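Local atomic coordinates of inositol-3-phosphate synthase (Caenorhabditis elegans, PDB entry 1VKO), a protein that belongs to the myo-inositol-1-phosphate synthase family of Rossmann-fold enzymes and binds nicotinamide-adenine-dinucleotide and a potassium ion in a four-chain assembly. Residues Ala173-Pro178 / Val410-Arg415; Gly86-Thr91 / Leu246-Thr251; Phe336-Val341 / Ser495-Arg500. One frame throughout, in Å; residues are numbered along the deposited sequence.

Contact 1 (Ala173-Pro178 / Val410-Arg415). With POP (pyrophosphate 2-), chain H.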
loop_
_atom_site.group_PDB
_atom_site.type_symbol
_atom_site.label_atom_id
_atom_site.label_comp_id
_atom_site.label_asym_id
_atom_site.label_seq_id
_atom_site.Cartn_x
_atom_site.Cartn_y
_atom_site.Cartn_z
ATOM N N ALA A 173 6.018 -4.212 -28.274
ATOM C CA ALA A 173 6.135 -4.693 -26.898
ATOM C C ALA A 173 6.239 -3.547 -25.891
ATOM O O ALA A 173 5.661 -3.620 -24.785
ATOM C CB ALA A 173 7.323 -5.612 -26.789
ATOM N N LYS A 174 6.952 -2.475 -26.273
ATOM C CA LYS A 174 7.064 -1.253 -25.435
ATOM C C LYS A 174 7.916 -1.506 -24.192
ATOM O O LYS A 174 7.633 -0.955 -23.131
ATOM C CB LYS A 174 5.676 -0.721 -25.000
ATOM C CG LYS A 174 4.734 -0.383 -26.154
ATOM C CD LYS A 174 3.550 0.423 -25.698
ATOM C CE LYS A 174 2.313 -0.414 -25.390
ATOM N NZ LYS A 174 1.642 -0.874 -26.641
ATOM N N VAL A 175 8.928 -2.353 -24.322
ATOM C CA VAL A 175 9.848 -2.670 -23.229
ATOM C C VAL A 175 11.121 -1.800 -23.221
ATOM O O VAL A 175 11.448 -1.151 -22.213
ATOM C CB VAL A 175 10.221 -4.184 -23.274
ATOM C CG1 VAL A 175 11.030 -4.590 -22.064
ATOM C CG2 VAL A 175 8.943 -5.026 -23.337
ATOM N N PHE A 176 11.855 -1.790 -24.334
ATOM C CA PHE A 176 13.060 -0.991 -24.420
ATOM C C PHE A 176 12.660 0.455 -24.678
ATOM O O PHE A 176 11.707 0.734 -25.408
ATOM C CB PHE A 176 13.926 -1.457 -25.594
ATOM C CG PHE A 176 14.378 -2.893 -25.495
ATOM C CD1 PHE A 176 15.252 -3.303 -24.511
ATOM C CD2 PHE A 176 13.956 -3.817 -26.416
ATOM C CE1 PHE A 176 15.678 -4.642 -24.432
ATOM C CE2 PHE A 176 14.386 -5.145 -26.365
ATOM C CZ PHE A 176 15.252 -5.552 -25.354
ATOM N N GLU A 177 13.423 1.376 -24.107
ATOM C CA GLU A 177 13.244 2.809 -24.326
ATOM C C GLU A 177 13.502 3.098 -25.834
ATOM O O GLU A 177 14.212 2.311 -26.438
ATOM C CB GLU A 177 14.276 3.528 -23.473
ATOM C CG GLU A 177 14.031 3.514 -21.989
ATOM C CD GLU A 177 12.634 3.970 -21.619
ATOM O OE1 GLU A 177 12.203 5.073 -22.016
ATOM O OE2 GLU A 177 11.971 3.194 -20.946
ATOM N N PRO A 178 12.940 4.164 -26.427
ATOM C CA PRO A 178 13.007 4.365 -27.867
ATOM C C PRO A 178 14.447 4.251 -28.302
ATOM O O PRO A 178 14.749 3.370 -29.067
ATOM C CB PRO A 178 12.433 5.786 -28.050
ATOM C CG PRO A 178 11.330 5.790 -26.861
ATOM C CD PRO A 178 12.206 5.270 -25.785
ATOM N N VAL A 410 -1.481 0.245 -18.248
ATOM C CA VAL A 410 -0.204 -0.132 -17.621
ATOM C C VAL A 410 0.722 -0.946 -18.572
ATOM O O VAL A 410 1.923 -1.068 -18.322
ATOM C CB VAL A 410 -0.422 -0.829 -16.231
ATOM C CG1 VAL A 410 -1.407 -0.017 -15.370
ATOM C CG2 VAL A 410 -0.914 -2.256 -16.379
ATOM N N ALA A 411 0.151 -1.487 -19.650
ATOM C CA ALA A 411 0.896 -2.209 -20.701
ATOM C C ALA A 411 1.729 -3.402 -20.164
ATOM O O ALA A 411 1.178 -4.322 -19.514
ATOM C CB ALA A 411 1.746 -1.214 -21.531
ATOM N N ASP A 412 3.044 -3.382 -20.407
ATOM C CA ASP A 412 3.965 -4.412 -19.885
ATOM C C ASP A 412 4.265 -4.273 -18.372
ATOM O O ASP A 412 4.852 -5.175 -17.746
ATOM C CB ASP A 412 5.288 -4.371 -20.665
ATOM C CG ASP A 412 6.151 -5.588 -20.400
ATOM O OD1 ASP A 412 5.801 -6.676 -20.931
ATOM O OD2 ASP A 412 7.183 -5.555 -19.667
ATOM N N SER A 413 3.891 -3.133 -17.797
ATOM C CA SER A 413 4.172 -2.854 -16.398
ATOM C C SER A 413 3.095 -3.519 -15.535
ATOM O O SER A 413 2.204 -2.820 -15.015
ATOM C CB SER A 413 4.151 -1.344 -16.167
ATOM O OG SER A 413 4.855 -0.972 -14.992
ATOM N N LYS A 414 3.129 -4.848 -15.385
ATOM C CA LYS A 414 2.063 -5.485 -14.556
ATOM C C LYS A 414 2.102 -4.983 -13.112
ATOM O O LYS A 414 3.159 -4.580 -12.603
ATOM C CB LYS A 414 1.989 -7.036 -14.675
ATOM C CG LYS A 414 2.651 -7.857 -13.591
ATOM C CD LYS A 414 1.694 -8.282 -12.477
ATOM C CE LYS A 414 2.306 -9.432 -11.654
ATOM N NZ LYS A 414 2.073 -10.781 -12.252
ATOM N N ARG A 415 0.932 -4.981 -12.479
ATOM C CA ARG A 415 0.782 -4.479 -11.113
ATOM C C ARG A 415 0.251 -5.599 -10.225
ATOM O O ARG A 415 -0.886 -6.069 -10.423
ATOM C CB ARG A 415 -0.171 -3.281 -11.082
ATOM C CG ARG A 415 0.259 -2.158 -12.000
ATOM C CD ARG A 415 1.573 -1.538 -11.587
ATOM N NE ARG A 415 2.190 -0.831 -12.698
ATOM C CZ ARG A 415 1.976 0.456 -12.984
ATOM N NH1 ARG A 415 1.154 1.199 -12.232
ATOM N NH2 ARG A 415 2.604 1.003 -14.018
HETATM P P1 POP H . 4.188 -13.920 -11.572
HETATM O O1 POP H . 5.516 -14.418 -11.021
HETATM O O2 POP H . 4.171 -12.410 -11.584
HETATM O O3 POP H . 3.058 -14.416 -10.682
HETATM O O POP H . 4.024 -14.434 -13.113
HETATM P P2 POP H . 2.773 -14.139 -14.118
HETATM O O4 POP H . 3.186 -13.013 -15.060
HETATM O O5 POP H . 2.456 -15.420 -14.878
HETATM O O6 POP H . 1.470 -13.681 -13.454
#
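A173, the last residue of helix 168-173, brings its carbonyl O to 4.2 Å from CB of D412, part of the type II' beta turn V410-S413 that leads into strand 413-423 of the mixed sheet. K174 leaves the helix with a positive phi of 70°. Its CG lies beside the backbone N (chi1 -58°), and a bend at chi3 lays the methylene CE 4.0 Å from A411 CB; this is aliphatic packing, made short of the ammonium. V175 then sets CG2 4.1 Å from D412 CG, against the carboxylate end of that side chain.

No hydrogen bond joins the two segments. D412 OD1 is instead hydrogen-bonded to S441 OG, N358 ND2 and N87 ND2, and the D412 side chain ends about 4 Å from the bound potassium ion. Beyond V175, F176 packs on T91 and S95 of helix 87-100, while E177, at the N-cap of helix 178-188, makes a salt bridge to K108 of the second subunit. Within 410-415, S413 N closes the turn on V410 O at 2.9 Å, and R415 NH2 donates to S413 OG in its guanidinium plane. K414 places NZ 2.7 Å from O2 of the pyrophosphate.

Contact 2 (Gly86-Thr91 / Leu246-Thr251); sequences GNNGST and LWTANT. With K (potassium ion), chain B; NAD (nicotinamide-adenine-dinucleotide), chain G.
N88 turns the flat amide at the end of its side chain to the cofactor and its CB to T248, whose OG1 lies 3.4 Å away. With CG beside the backbone N (chi1 -61°), the amide reaches the nicotinamide end: OD1 binds the potassium ion at 2.9 Å, and ND2 donates to NAD O7N at 3.0 Å (153°). The cofactor thus shares this metal, through O7N and the phosphate oxygen O2N; a water and S441 OG complete the potassium site. The other flat group, the W247 indole, carries A249 CB over one face, offset toward the rim, and N250 O in plane at its edge; the adenine N6A approaches it obliquely.

Between the segments, a water bridges the backbones, accepting from G89 N and lying 2.8 Å from T248 O, to which it can donate. On the ribose side, A249 O accepts from NAD O3D, which also bonds T251 OG1 at 2.7 Å. G86, with no side chain, lets NAD O5B come to 3.3 Å from its CA. From the first turn of helix 87-100, N87 N donates to O2A at 2.8 Å (166°) and N88 N to O1N. Strand 77-82, the glycine at the N-cap and a diphosphate held by the start of helix 87-100 form the classic dinucleotide-binding site of a Rossmann fold.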
loop_
_atom_site.group_PDB
_atom_site.type_symbol
_atom_site.label_atom_id
_atom_site.label_comp_id
_atom_site.label_asym_id
_atom_site.label_seq_id
_atom_site.Cartn_x
_atom_site.Cartn_y
_atom_site.Cartn_z
ATOM N N GLY A 86 6.926 -12.158 -29.682
ATOM C CA GLY A 86 6.153 -11.599 -28.538
ATOM C C GLY A 86 6.941 -10.606 -27.712
ATOM O O GLY A 86 8.043 -10.196 -28.116
ATOM N N ASN A 87 6.380 -10.193 -26.568
ATOM C CA ASN A 87 7.119 -9.335 -25.645
ATOM C C ASN A 87 8.375 -10.023 -25.137
ATOM O O ASN A 87 9.459 -9.472 -25.273
ATOM C CB ASN A 87 6.267 -8.852 -24.452
ATOM C CG ASN A 87 5.279 -7.786 -24.828
ATOM O OD1 ASN A 87 4.810 -7.720 -25.971
ATOM N ND2 ASN A 87 4.928 -6.947 -23.864
ATOM N N ASN A 88 8.226 -11.207 -24.522
ATOM C CA ASN A 88 9.393 -11.958 -24.009
ATOM C C ASN A 88 10.369 -12.293 -25.135
ATOM O O ASN A 88 11.552 -11.997 -25.057
ATOM C CB ASN A 88 8.957 -13.218 -23.248
ATOM C CG ASN A 88 8.086 -12.875 -22.024
ATOM O OD1 ASN A 88 8.117 -11.742 -21.572
ATOM N ND2 ASN A 88 7.315 -13.842 -21.495
ATOM N N GLY A 89 9.862 -12.893 -26.202
ATOM C CA GLY A 89 10.713 -13.297 -27.304
ATOM C C GLY A 89 11.553 -12.139 -27.811
ATOM O O GLY A 89 12.773 -12.259 -27.865
ATOM N N SER A 90 10.934 -11.026 -28.213
ATOM C CA SER A 90 11.696 -9.971 -28.908
ATOM C C SER A 90 12.669 -9.318 -27.919
ATOM O O SER A 90 13.737 -8.838 -28.281
ATOM C CB SER A 90 10.761 -8.927 -29.505
ATOM O OG SER A 90 9.978 -8.318 -28.481
ATOM N N THR A 91 12.298 -9.328 -26.646
ATOM C CA THR A 91 13.160 -8.781 -25.612
ATOM C C THR A 91 14.350 -9.679 -25.317
ATOM O O THR A 91 15.459 -9.181 -25.159
ATOM C CB THR A 91 12.344 -8.521 -24.328
ATOM O OG1 THR A 91 11.422 -7.459 -24.584
ATOM C CG2 THR A 91 13.238 -7.977 -23.224
ATOM N N LEU A 246 11.681 -23.746 -26.788
ATOM C CA LEU A 246 11.048 -23.165 -25.609
ATOM C C LEU A 246 9.798 -22.394 -25.991
ATOM O O LEU A 246 9.819 -21.533 -26.895
ATOM C CB LEU A 246 12.046 -22.267 -24.850
ATOM C CG LEU A 246 11.608 -21.634 -23.534
ATOM C CD1 LEU A 246 12.795 -21.495 -22.515
ATOM C CD2 LEU A 246 10.925 -20.282 -23.812
ATOM N N TRP A 247 8.709 -22.722 -25.296
ATOM C CA TRP A 247 7.433 -22.101 -25.513
ATOM C C TRP A 247 7.268 -20.818 -24.679
ATOM O O TRP A 247 7.195 -20.843 -23.422
ATOM C CB TRP A 247 6.316 -23.096 -25.169
ATOM C CG TRP A 247 4.959 -22.525 -25.420
ATOM C CD1 TRP A 247 4.284 -21.620 -24.637
ATOM C CD2 TRP A 247 4.117 -22.787 -26.547
ATOM N NE1 TRP A 247 3.076 -21.308 -25.213
ATOM C CE2 TRP A 247 2.943 -22.005 -26.387
ATOM C CE3 TRP A 247 4.236 -23.600 -27.697
ATOM C CZ2 TRP A 247 1.888 -22.033 -27.312
ATOM C CZ3 TRP A 247 3.218 -23.585 -28.632
ATOM C CH2 TRP A 247 2.039 -22.824 -28.419
ATOM N N THR A 248 7.159 -19.713 -25.393
ATOM C CA THR A 248 6.865 -18.424 -24.813
ATOM C C THR A 248 5.878 -17.681 -25.735
ATOM O O THR A 248 5.951 -16.456 -25.905
ATOM C CB THR A 248 8.167 -17.596 -24.546
ATOM O OG1 THR A 248 7.809 -16.317 -24.013
ATOM C CG2 THR A 248 8.963 -17.241 -25.850
ATOM N N ALA A 249 4.966 -18.450 -26.334
ATOM C CA ALA A 249 3.792 -17.929 -27.036
ATOM C C ALA A 249 2.547 -17.870 -26.109
ATOM O O ALA A 249 2.629 -18.167 -24.943
ATOM C CB ALA A 249 3.507 -18.809 -28.261
ATOM N N ASN A 250 1.397 -17.465 -26.623
ATOM C CA ASN A 250 0.246 -17.252 -25.766
ATOM C C ASN A 250 -0.190 -18.509 -25.065
ATOM O O ASN A 250 -0.054 -19.625 -25.574
ATOM C CB ASN A 250 -0.918 -16.612 -26.508
ATOM C CG ASN A 250 -0.606 -15.186 -26.916
ATOM O OD1 ASN A 250 -0.176 -14.938 -28.057
ATOM N ND2 ASN A 250 -0.699 -14.245 -25.949
ATOM N N THR A 251 -0.645 -18.304 -23.837
ATOM C CA THR A 251 -1.185 -19.334 -23.020
ATOM C C THR A 251 -2.291 -19.985 -23.818
ATOM O O THR A 251 -3.238 -19.307 -24.207
ATOM C CB THR A 251 -1.736 -18.626 -21.778
ATOM O OG1 THR A 251 -0.621 -18.158 -21.045
ATOM C CG2 THR A 251 -2.402 -19.609 -20.818
HETATM K K K B . 5.715 -10.233 -20.799
HETATM P PA NAD G . 3.042 -11.918 -25.999
HETATM O O1A NAD G . 1.694 -11.827 -26.535
HETATM O O2A NAD G . 3.692 -10.604 -26.133
HETATM O O5B NAD G . 3.782 -13.086 -26.776
HETATM C C5B NAD G . 3.046 -14.093 -27.404
HETATM C C4B NAD G . 3.557 -14.207 -28.828
HETATM O O4B NAD G . 3.366 -15.535 -29.262
HETATM C C3B NAD G . 2.798 -13.328 -29.782
HETATM O O3B NAD G . 3.777 -12.902 -30.716
HETATM C C2B NAD G . 1.872 -14.238 -30.537
HETATM O O2B NAD G . 1.969 -13.810 -31.894
HETATM C C1B NAD G . 2.583 -15.583 -30.419
HETATM N N9A NAD G . 1.807 -16.844 -30.537
HETATM C C8A NAD G . 0.555 -17.153 -30.099
HETATM N N7A NAD G . 0.279 -18.424 -30.466
HETATM C C5A NAD G . 1.316 -18.958 -31.138
HETATM C C6A NAD G . 1.547 -20.196 -31.763
HETATM N N6A NAD G . 0.629 -21.173 -31.836
HETATM N N1A NAD G . 2.744 -20.397 -32.401
HETATM C C2A NAD G . 3.680 -19.405 -32.456
HETATM N N3A NAD G . 3.418 -18.204 -31.882
HETATM C C4A NAD G . 2.269 -17.962 -31.217
HETATM O O3 NAD G . 3.052 -12.439 -24.464
HETATM P PN NAD G . 4.413 -12.459 -23.637
HETATM O O1N NAD G . 5.522 -12.553 -24.623
HETATM O O2N NAD G . 4.377 -11.328 -22.706
HETATM O O5D NAD G . 4.448 -13.889 -22.873
HETATM C C5D NAD G . 4.156 -15.092 -23.564
HETATM C C4D NAD G . 3.715 -16.254 -22.654
HETATM O O4D NAD G . 4.578 -16.369 -21.549
HETATM C C3D NAD G . 2.298 -16.104 -22.087
HETATM O O3D NAD G . 1.671 -17.356 -22.114
HETATM C C2D NAD G . 2.537 -15.821 -20.625
HETATM O O2D NAD G . 1.534 -16.295 -19.741
HETATM C C1D NAD G . 3.809 -16.587 -20.387
HETATM N N1N NAD G . 4.355 -16.059 -19.142
HETATM C C2N NAD G . 4.729 -14.754 -19.064
HETATM C C3N NAD G . 5.215 -14.272 -17.869
HETATM C C7N NAD G . 5.950 -12.988 -17.940
HETATM O O7N NAD G . 5.958 -12.366 -19.212
HETATM N N7N NAD G . 6.567 -12.506 -16.854
HETATM C C4N NAD G . 5.345 -15.111 -16.745
HETATM C C5N NAD G . 4.943 -16.424 -16.840
HETATM C C6N NAD G . 4.433 -16.899 -18.059
HETATM O O HOH W 1 7.051 -14.064 -26.770
HETATM O O HOH W 2 3.383 -10.325 -19.445
#

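Contact 3 (Phe336-Val341 / Ser495-Arg500)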
loop_
_atom_site.group_PDB
_atom_site.type_symbol
_atom_site.label_atom_id
_atom_site.label_comp_id
_atom_site.label_asym_id
_atom_site.label_seq_id
_atom_site.Cartn_x
_atom_site.Cartn_y
_atom_site.Cartn_z
ATOM N N PHE A 336 8.125 -15.955 0.523
ATOM C CA PHE A 336 7.488 -15.274 1.668
ATOM C C PHE A 336 6.646 -16.212 2.520
ATOM O O PHE A 336 6.659 -16.105 3.749
ATOM C CB PHE A 336 6.606 -14.104 1.179
ATOM C CG PHE A 336 5.987 -13.283 2.276
ATOM C CD1 PHE A 336 6.750 -12.810 3.347
ATOM C CD2 PHE A 336 4.638 -12.939 2.222
ATOM C CE1 PHE A 336 6.158 -12.039 4.364
ATOM C CE2 PHE A 336 4.037 -12.174 3.252
ATOM C CZ PHE A 336 4.811 -11.712 4.292
ATOM N N VAL A 337 5.900 -17.102 1.866
ATOM C CA VAL A 337 5.120 -18.113 2.575
ATOM C C VAL A 337 6.031 -19.153 3.277
ATOM O O VAL A 337 5.683 -19.638 4.365
ATOM C CB VAL A 337 4.016 -18.786 1.680
ATOM C CG1 VAL A 337 2.925 -17.786 1.317
ATOM C CG2 VAL A 337 4.601 -19.403 0.420
ATOM N N ASP A 338 7.185 -19.455 2.664
ATOM C CA ASP A 338 8.240 -20.302 3.271
ATOM C C ASP A 338 8.822 -19.658 4.551
ATOM O O ASP A 338 8.797 -20.254 5.661
ATOM C CB ASP A 338 9.376 -20.515 2.250
ATOM C CG ASP A 338 10.340 -21.664 2.621
ATOM O OD1 ASP A 338 9.903 -22.826 2.821
ATOM O OD2 ASP A 338 11.569 -21.501 2.675
ATOM N N PHE A 339 9.371 -18.454 4.377
ATOM C CA PHE A 339 9.810 -17.621 5.495
ATOM C C PHE A 339 8.751 -17.569 6.629
ATOM O O PHE A 339 9.111 -17.735 7.787
ATOM C CB PHE A 339 10.215 -16.191 5.036
ATOM C CG PHE A 339 10.001 -15.133 6.103
ATOM C CD1 PHE A 339 10.865 -15.039 7.207
ATOM C CD2 PHE A 339 8.912 -14.259 6.039
ATOM C CE1 PHE A 339 10.655 -14.076 8.223
ATOM C CE2 PHE A 339 8.701 -13.288 7.047
ATOM C CZ PHE A 339 9.570 -13.206 8.142
ATOM N N LEU A 340 7.473 -17.344 6.304
ATOM C CA LEU A 340 6.409 -17.247 7.335
ATOM C C LEU A 340 6.061 -18.584 8.037
ATOM O O LEU A 340 5.756 -18.587 9.238
ATOM C CB LEU A 340 5.124 -16.682 6.754
ATOM C CG LEU A 340 4.974 -15.304 6.110
ATOM C CD1 LEU A 340 3.575 -15.223 5.456
ATOM C CD2 LEU A 340 5.178 -14.150 7.079
ATOM N N VAL A 341 6.083 -19.712 7.317
ATOM C CA VAL A 341 5.784 -20.984 7.980
ATOM C C VAL A 341 6.996 -21.464 8.815
ATOM O O VAL A 341 6.824 -21.982 9.929
ATOM C CB VAL A 341 5.208 -22.062 6.998
ATOM C CG1 VAL A 341 5.005 -23.425 7.709
ATOM C CG2 VAL A 341 3.870 -21.585 6.413
ATOM N N SER A 495 8.259 -29.237 -5.328
ATOM C CA SER A 495 8.913 -28.376 -4.348
ATOM C C SER A 495 8.740 -26.926 -4.773
ATOM O O SER A 495 9.298 -26.515 -5.806
ATOM C CB SER A 495 10.400 -28.743 -4.236
ATOM O OG SER A 495 10.998 -28.064 -3.151
ATOM N N ASN A 496 7.981 -26.164 -3.986
ATOM C CA ASN A 496 7.573 -24.815 -4.411
ATOM C C ASN A 496 8.321 -23.615 -3.810
ATOM O O ASN A 496 8.229 -22.518 -4.328
ATOM C CB ASN A 496 6.066 -24.624 -4.202
ATOM C CG ASN A 496 5.218 -25.432 -5.192
ATOM O OD1 ASN A 496 5.286 -25.249 -6.418
ATOM N ND2 ASN A 496 4.392 -26.306 -4.653
ATOM N N ALA A 497 9.045 -23.813 -2.714
ATOM C CA ALA A 497 9.628 -22.689 -1.998
ATOM C C ALA A 497 10.961 -22.308 -2.617
ATOM O O ALA A 497 11.931 -23.075 -2.569
ATOM C CB ALA A 497 9.767 -23.002 -0.527
ATOM N N PHE A 498 10.990 -21.107 -3.187
ATOM C CA PHE A 498 12.089 -20.633 -4.026
ATOM C C PHE A 498 13.480 -20.809 -3.438
ATOM O O PHE A 498 14.344 -21.391 -4.084
ATOM C CB PHE A 498 11.871 -19.168 -4.423
ATOM C CG PHE A 498 13.055 -18.535 -5.130
ATOM C CD1 PHE A 498 13.195 -18.635 -6.518
ATOM C CD2 PHE A 498 14.016 -17.830 -4.414
ATOM C CE1 PHE A 498 14.283 -18.044 -7.182
ATOM C CE2 PHE A 498 15.104 -17.234 -5.076
ATOM C CZ PHE A 498 15.236 -17.343 -6.459
ATOM N N MET A 499 13.717 -20.296 -2.237
ATOM C CA MET A 499 15.068 -20.365 -1.692
ATOM C C MET A 499 15.517 -21.828 -1.516
ATOM O O MET A 499 16.698 -22.162 -1.665
ATOM C CB MET A 499 15.209 -19.506 -0.418
ATOM C CG MET A 499 15.123 -17.957 -0.676
ATOM S SD MET A 499 16.321 -17.241 -1.880
ATOM C CE MET A 499 17.917 -17.778 -1.217
ATOM N N ARG A 500 14.556 -22.713 -1.287
ATOM C CA ARG A 500 14.843 -24.126 -1.187
ATOM C C ARG A 500 15.256 -24.701 -2.566
ATOM O O ARG A 500 16.125 -25.592 -2.665
ATOM C CB ARG A 500 13.626 -24.843 -0.597
ATOM C CG ARG A 500 13.054 -24.176 0.680
ATOM C CD ARG A 500 13.373 -24.892 2.003
ATOM N NE ARG A 500 12.392 -24.583 3.053
ATOM C CZ ARG A 500 12.675 -24.066 4.261
ATOM N NH1 ARG A 500 13.928 -23.796 4.622
ATOM N NH2 ARG A 500 11.688 -23.822 5.120
#
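D338 and R500 form a salt bridge where helix 329-342, which lies against strands 346-356 and 413-423 of the mixed sheet, packs on the first turn of helix 498-513, with OD1 3.1 Å from NE. The groups do not meet edge to edge: the carboxylate and guanidinium planes stand 81° apart. OD2 sits 3.1 Å above the guanidinium plane, toward its rim, and OD1 lies on the same side, less far above it, within 3.1 Å of NH2. The attraction is probably chiefly ionic, without a straight in-plane N-H bond.

A497 completes the first shell: its CB lies over one face of the carboxylate, 3.4 Å from D338 OD1 and 3.7 Å from D338 CB, while the arginine runs past the oxygens. Chi1 of D338 (-165°) swings the carboxylate to A497 and R500, and a bend at chi2 (-105°) brings the R500 guanidinium over to the acid. Because A497 is the N-cap of helix 498-513, the nearby negative charge may also be favoured by the helix dipole.

Further out, M384 of helix 382-387 packs against both D338 and R500, and R500 NH2 has a weak hydrogen bond to S342 OG, whose hydroxyl also bonds D338 O. Both helices border the fourth subunit, where F339 meets F498 of that chain edge-to-face and F498 likewise meets its F339. F336 meets Y420 and F432 edge-to-face and also F332 of the fourth subunit, and L340 CD1 lies 3.8 Å above one face of the F336 ring.

From the N terminus, contact 2 opens first, tying the start of helix 87-100, which follows strand 77-82, to the end of the adjacent parallel strand 242-247, where it closes. Contact 1 opens inside that loop at 173-178 and closes beyond it at 410-415, so the two cross; they also touch, with V175 CG2 3.7 Å from T91 OG1. Contact 3 opens at 336-341, before contact 1 has closed, and closes last at 495-500, crossing contact 1 but following contact 2 in series. It lies about 28 Å from contact 2, centre to centre, on the opposite side of the chain's centre, where two helices meet beside the mixed sheet.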